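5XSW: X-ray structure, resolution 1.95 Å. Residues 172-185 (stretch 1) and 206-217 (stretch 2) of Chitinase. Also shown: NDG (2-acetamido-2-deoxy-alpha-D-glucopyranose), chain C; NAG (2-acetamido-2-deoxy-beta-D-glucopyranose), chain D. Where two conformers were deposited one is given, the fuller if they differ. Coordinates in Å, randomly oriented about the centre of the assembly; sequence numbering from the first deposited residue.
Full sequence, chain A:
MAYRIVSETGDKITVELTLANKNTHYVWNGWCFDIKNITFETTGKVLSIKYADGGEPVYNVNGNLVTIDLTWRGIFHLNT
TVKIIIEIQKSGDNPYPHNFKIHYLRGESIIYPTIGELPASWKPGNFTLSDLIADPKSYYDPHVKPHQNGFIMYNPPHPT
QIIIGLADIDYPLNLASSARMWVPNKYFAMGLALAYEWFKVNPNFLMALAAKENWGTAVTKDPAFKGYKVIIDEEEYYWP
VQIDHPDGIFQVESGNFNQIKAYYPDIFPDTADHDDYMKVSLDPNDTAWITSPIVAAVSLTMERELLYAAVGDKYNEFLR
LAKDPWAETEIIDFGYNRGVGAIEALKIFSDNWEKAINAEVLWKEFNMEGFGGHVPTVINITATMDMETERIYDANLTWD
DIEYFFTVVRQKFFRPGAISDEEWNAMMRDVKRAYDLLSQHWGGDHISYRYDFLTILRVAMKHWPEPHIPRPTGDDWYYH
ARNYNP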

# COMPACT_ATOMS: atom_id res chain seq x y z
N PRO A 172 10.43 -24.07 -18.32
CA PRO A 172 9.41 -23.45 -19.19
C PRO A 172 8.89 -22.10 -18.65
O PRO A 172 7.84 -22.02 -17.97
CB PRO A 172 8.29 -24.50 -19.24
CG PRO A 172 8.41 -25.23 -17.87
CD PRO A 172 9.92 -25.27 -17.60
N LEU A 173 9.59 -21.02 -18.99
CA LEU A 173 9.36 -19.74 -18.34
C LEU A 173 8.11 -19.16 -18.95
O LEU A 173 8.06 -18.94 -20.18
CB LEU A 173 10.54 -18.77 -18.58
CG LEU A 173 10.29 -17.29 -18.31
CD1 LEU A 173 9.92 -17.04 -16.82
CD2 LEU A 173 11.61 -16.54 -18.67
N ASN A 174 7.12 -18.86 -18.11
CA ASN A 174 5.87 -18.26 -18.59
C ASN A 174 5.26 -19.03 -19.76
O ASN A 174 4.69 -18.41 -20.65
CB ASN A 174 6.10 -16.80 -18.98
CG ASN A 174 6.34 -15.94 -17.75
OD1 ASN A 174 5.93 -16.35 -16.66
ND2 ASN A 174 7.02 -14.78 -17.90
N LEU A 175 5.46 -20.34 -19.72
CA LEU A 175 4.96 -21.34 -20.71
C LEU A 175 5.71 -21.31 -22.04
O LEU A 175 5.29 -21.96 -23.01
CB LEU A 175 3.47 -21.15 -20.97
CG LEU A 175 2.52 -21.26 -19.76
CD1 LEU A 175 1.08 -21.23 -20.26
CD2 LEU A 175 2.79 -22.51 -18.98
N ALA A 176 6.80 -20.56 -22.13
CA ALA A 176 7.60 -20.62 -23.35
C ALA A 176 8.46 -21.88 -23.31
O ALA A 176 8.78 -22.39 -22.23
CB ALA A 176 8.47 -19.37 -23.48
N SER A 177 8.89 -22.41 -24.45
CA SER A 177 9.65 -23.68 -24.38
C SER A 177 11.06 -23.48 -23.84
O SER A 177 11.66 -24.40 -23.26
CB SER A 177 9.73 -24.34 -25.77
OG SER A 177 10.14 -23.36 -26.72
N SER A 178 11.61 -22.28 -24.04
CA SER A 178 12.95 -21.99 -23.52
C SER A 178 13.14 -20.45 -23.46
O SER A 178 12.31 -19.69 -23.97
CB SER A 178 14.01 -22.63 -24.40
OG SER A 178 14.03 -21.94 -25.62
N ALA A 179 14.20 -19.99 -22.80
CA ALA A 179 14.46 -18.56 -22.75
C ALA A 179 15.97 -18.31 -22.65
O ALA A 179 16.73 -19.23 -22.45
CB ALA A 179 13.70 -17.92 -21.55
N ARG A 180 16.36 -17.05 -22.77
CA ARG A 180 17.74 -16.65 -22.49
C ARG A 180 17.74 -15.38 -21.70
O ARG A 180 17.06 -14.42 -22.07
CB ARG A 180 18.48 -16.46 -23.82
CG ARG A 180 19.85 -15.78 -23.73
CD ARG A 180 20.42 -15.58 -25.21
NE ARG A 180 21.70 -14.86 -25.11
CZ ARG A 180 22.64 -14.88 -26.04
NH1 ARG A 180 22.45 -15.57 -27.16
NH2 ARG A 180 23.76 -14.21 -25.83
N MET A 181 18.50 -15.34 -20.61
CA MET A 181 18.54 -14.12 -19.79
C MET A 181 19.32 -13.03 -20.51
O MET A 181 20.31 -13.33 -21.19
CB MET A 181 19.18 -14.44 -18.42
CG MET A 181 18.49 -15.61 -17.71
SD MET A 181 16.67 -15.35 -17.45
CE MET A 181 16.64 -13.91 -16.38
N TRP A 182 18.89 -11.78 -20.36
CA TRP A 182 19.62 -10.65 -20.96
C TRP A 182 19.35 -9.42 -20.11
O TRP A 182 18.34 -9.32 -19.38
CB TRP A 182 19.23 -10.40 -22.45
CG TRP A 182 18.07 -9.47 -22.65
CD1 TRP A 182 16.80 -9.63 -22.12
CD2 TRP A 182 18.04 -8.29 -23.43
NE1 TRP A 182 15.99 -8.60 -22.54
CE2 TRP A 182 16.72 -7.78 -23.36
CE3 TRP A 182 18.99 -7.61 -24.23
CZ2 TRP A 182 16.34 -6.61 -24.01
CZ3 TRP A 182 18.60 -6.42 -24.86
CH2 TRP A 182 17.29 -5.94 -24.74
N VAL A 183 20.31 -8.52 -20.15
CA VAL A 183 20.25 -7.28 -19.41
C VAL A 183 19.85 -6.19 -20.41
O VAL A 183 20.63 -5.91 -21.34
CB VAL A 183 21.62 -6.96 -18.77
CG1 VAL A 183 21.61 -5.52 -18.24
CG2 VAL A 183 21.96 -8.02 -17.63
N PRO A 184 18.65 -5.58 -20.26
CA PRO A 184 18.21 -4.62 -21.30
C PRO A 184 19.14 -3.43 -21.54
O PRO A 184 19.28 -2.99 -22.67
CB PRO A 184 16.85 -4.11 -20.75
CG PRO A 184 16.32 -5.33 -19.98
CD PRO A 184 17.57 -5.89 -19.29
N ASN A 185 19.74 -2.87 -20.48
CA ASN A 185 20.71 -1.79 -20.70
C ASN A 185 21.55 -1.62 -19.46
O ASN A 185 21.29 -2.24 -18.42
CB ASN A 185 20.02 -0.46 -21.04
CG ASN A 185 19.07 0.02 -19.93
OD1 ASN A 185 19.50 0.40 -18.86
ND2 ASN A 185 17.76 0.12 -20.24
N LEU A 206 17.01 -10.84 -8.68
CA LEU A 206 16.18 -9.74 -9.27
C LEU A 206 15.96 -9.97 -10.76
O LEU A 206 14.89 -9.70 -11.30
CB LEU A 206 16.82 -8.34 -9.07
CG LEU A 206 16.76 -7.87 -7.60
CD1 LEU A 206 17.41 -6.51 -7.38
CD2 LEU A 206 15.27 -7.77 -7.09
N MET A 207 16.95 -10.56 -11.42
CA MET A 207 16.86 -10.89 -12.86
C MET A 207 15.76 -11.94 -13.10
O MET A 207 14.90 -11.83 -14.01
CB MET A 207 18.21 -11.42 -13.39
CG MET A 207 19.27 -10.32 -13.57
SD MET A 207 19.07 -9.34 -15.11
CE MET A 207 19.36 -10.55 -16.41
N ALA A 208 15.79 -12.95 -12.26
CA ALA A 208 14.86 -14.05 -12.33
C ALA A 208 13.45 -13.52 -12.05
O ALA A 208 12.48 -13.94 -12.70
CB ALA A 208 15.21 -15.13 -11.27
N LEU A 209 13.37 -12.62 -11.07
CA LEU A 209 12.08 -12.11 -10.63
C LEU A 209 11.46 -11.30 -11.80
O LEU A 209 10.30 -11.49 -12.15
CB LEU A 209 12.23 -11.24 -9.39
CG LEU A 209 10.87 -10.66 -8.85
CD1 LEU A 209 9.82 -11.77 -8.50
CD2 LEU A 209 11.15 -9.79 -7.63
N ALA A 210 12.25 -10.42 -12.43
CA ALA A 210 11.70 -9.61 -13.53
C ALA A 210 11.28 -10.51 -14.70
O ALA A 210 10.34 -10.18 -15.45
CB ALA A 210 12.72 -8.55 -14.00
N ALA A 211 12.03 -11.60 -14.93
CA ALA A 211 11.73 -12.46 -16.07
C ALA A 211 10.32 -13.12 -15.88
O ALA A 211 9.47 -13.16 -16.80
CB ALA A 211 12.83 -13.53 -16.23
N LYS A 212 10.09 -13.62 -14.67
CA LYS A 212 8.79 -14.24 -14.32
C LYS A 212 7.68 -13.19 -14.38
O LYS A 212 6.60 -13.44 -14.98
CB LYS A 212 8.87 -14.90 -12.92
CG LYS A 212 7.49 -15.38 -12.40
CD LYS A 212 6.90 -16.43 -13.38
CE LYS A 212 5.37 -16.39 -13.34
NZ LYS A 212 4.70 -17.26 -14.32
N GLU A 213 7.91 -12.04 -13.77
CA GLU A 213 6.83 -11.02 -13.62
C GLU A 213 6.40 -10.41 -14.94
O GLU A 213 5.20 -10.15 -15.13
CB GLU A 213 7.27 -9.89 -12.71
CG GLU A 213 7.35 -10.35 -11.22
CD GLU A 213 5.99 -10.63 -10.59
OE1 GLU A 213 6.01 -11.05 -9.41
OE2 GLU A 213 4.93 -10.35 -11.24
N ASN A 214 7.36 -10.12 -15.83
CA ASN A 214 6.99 -9.44 -17.09
C ASN A 214 8.06 -9.55 -18.16
O ASN A 214 8.25 -8.62 -18.93
CB ASN A 214 6.70 -7.95 -16.76
CG ASN A 214 6.02 -7.16 -17.90
OD1 ASN A 214 5.45 -7.71 -18.84
ND2 ASN A 214 6.12 -5.81 -17.80
N TRP A 215 8.76 -10.68 -18.18
CA TRP A 215 9.76 -10.92 -19.22
C TRP A 215 10.75 -9.75 -19.27
O TRP A 215 11.23 -9.40 -20.33
CB TRP A 215 9.06 -11.07 -20.61
CG TRP A 215 8.47 -12.42 -20.88
CD1 TRP A 215 7.12 -12.79 -20.70
CD2 TRP A 215 9.15 -13.61 -21.32
NE1 TRP A 215 6.96 -14.09 -21.10
CE2 TRP A 215 8.18 -14.63 -21.46
CE3 TRP A 215 10.49 -13.91 -21.64
CZ2 TRP A 215 8.49 -15.93 -21.92
CZ3 TRP A 215 10.80 -15.21 -22.11
CH2 TRP A 215 9.80 -16.21 -22.20
N GLY A 216 11.04 -9.11 -18.14
CA GLY A 216 11.82 -7.86 -18.22
C GLY A 216 13.26 -8.13 -18.67
O GLY A 216 13.89 -7.32 -19.33
N THR A 217 13.74 -9.34 -18.38
CA THR A 217 15.17 -9.67 -18.41
C THR A 217 15.40 -11.00 -19.10
O THR A 217 16.38 -11.66 -18.83
CB THR A 217 15.70 -9.77 -16.96
OG1 THR A 217 14.79 -10.63 -16.23
CG2 THR A 217 15.67 -8.39 -16.30
C1 NDG C . 2.44 -15.96 -18.70
C2 NDG C . 2.45 -16.37 -17.23
C3 NDG C . 2.08 -15.25 -16.31
C4 NDG C . 2.83 -13.95 -16.57
C5 NDG C . 2.73 -13.57 -18.05
C6 NDG C . 3.70 -12.45 -18.41
C7 NDG C . 1.97 -18.76 -16.69
C8 NDG C . 0.96 -19.94 -16.46
O5 NDG C . 3.15 -14.66 -18.90
O3 NDG C . 2.36 -15.70 -14.97
O4 NDG C . 2.12 -12.87 -15.96
O6 NDG C . 3.48 -12.02 -19.76
O7 NDG C . 3.17 -18.89 -16.52
N2 NDG C . 1.51 -17.46 -17.07
O1 NDG C . 1.16 -15.73 -19.11
C1 NAG D . 2.62 -12.36 -14.73
C2 NAG D . 2.01 -11.03 -14.48
C3 NAG D . 2.30 -10.55 -13.07
C4 NAG D . 1.94 -11.57 -12.03
C5 NAG D . 2.62 -12.84 -12.34
C6 NAG D . 2.19 -13.87 -11.34
C7 NAG D . 1.71 -9.26 -16.27
C8 NAG D . 2.37 -8.25 -17.25
N2 NAG D . 2.55 -10.07 -15.47
O3 NAG D . 1.62 -9.32 -12.76
O4 NAG D . 2.47 -11.19 -10.74
O5 NAG D . 2.25 -13.32 -13.68
O6 NAG D . 2.82 -15.05 -11.84
O7 NAG D . 0.49 -9.39 -16.14
O HOH W 1 6.69 -19.53 -15.35

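Asn174 is the polar centre of this contact. Its chi1 is m and its CA-to-CB bond points toward the helix, so the amide reaches the carbonyls of Ala211 and Lys212. The backbone here has positive phi. Asn174 ND2 donates to Lys212 O at 3.2 Å and, weakly, to Ala211 O at 3.1 Å. The angle at the hydrogen is 149° for the first and 121° for the second. Asn174 OD1 accepts from Lys212 NZ at 2.8 Å. The amide thus meets both the backbone and the side chain of Lys212.

Lys212 has to turn back to make that bond. Its CA-to-CB bond points away from stretch 1, and chi2 is p while the other chi angles are t. This bend brings NZ round to Asn174. Lys212 NZ also donates to O3 of the sugar NDG at 2.9 Å. Water 1 accepts from Lys212 NZ at 3.2 Å and from Asn174 N at 2.9 Å, forming a second link between the two residues. One ammonium group therefore ties the loop, the helix and the sugar together.

Trp215 is the first residue to leave helical phi/psi, with positive phi. Its CB points sideways, but chi1 m and chi2 96° bring the indole up to stretch 1. It has the largest area covered by the other stretch. Leu173, with chi1 t and chi2 p, lays CD2 over one face of the six-membered ring, 4.1 Å from the centroid of that Trp215 ring. Asn174 ND2 lies over a face too, 3.3 Å from Trp215 NE1. Both nitrogens are donors, so this is packing and not a hydrogen bond. Ala176 CB meets the ring edge, 3.7 Å from Trp215 CH2. Leu173 CD2 also packs on Ala211 CB at 4.1 Å.

Met181 is m at all three chi angles. Its CB points sideways, yet this folded chain carries CE nearer the helix. There Met181 CE lies 3.8 Å from Ala211 CB and 3.6 Å from Met207 O. Met207 is also m throughout. Its CE packs on Val183, with Met207 CE to Val183 CG2 at 3.8 Å.

Beyond the helix, the backbone joins the stretches directly. Trp182 N donates to Thr217 O at 2.9 Å, nearly straight at 168°. Met181 CA adds a CA-H...O contact to the same oxygen, 3.4 Å from Thr217 O. Thr217 has chi1 p, and Thr217 OG1 donates to Met207 O at 2.5 Å. This bond ties the segment after the helix back to the helix.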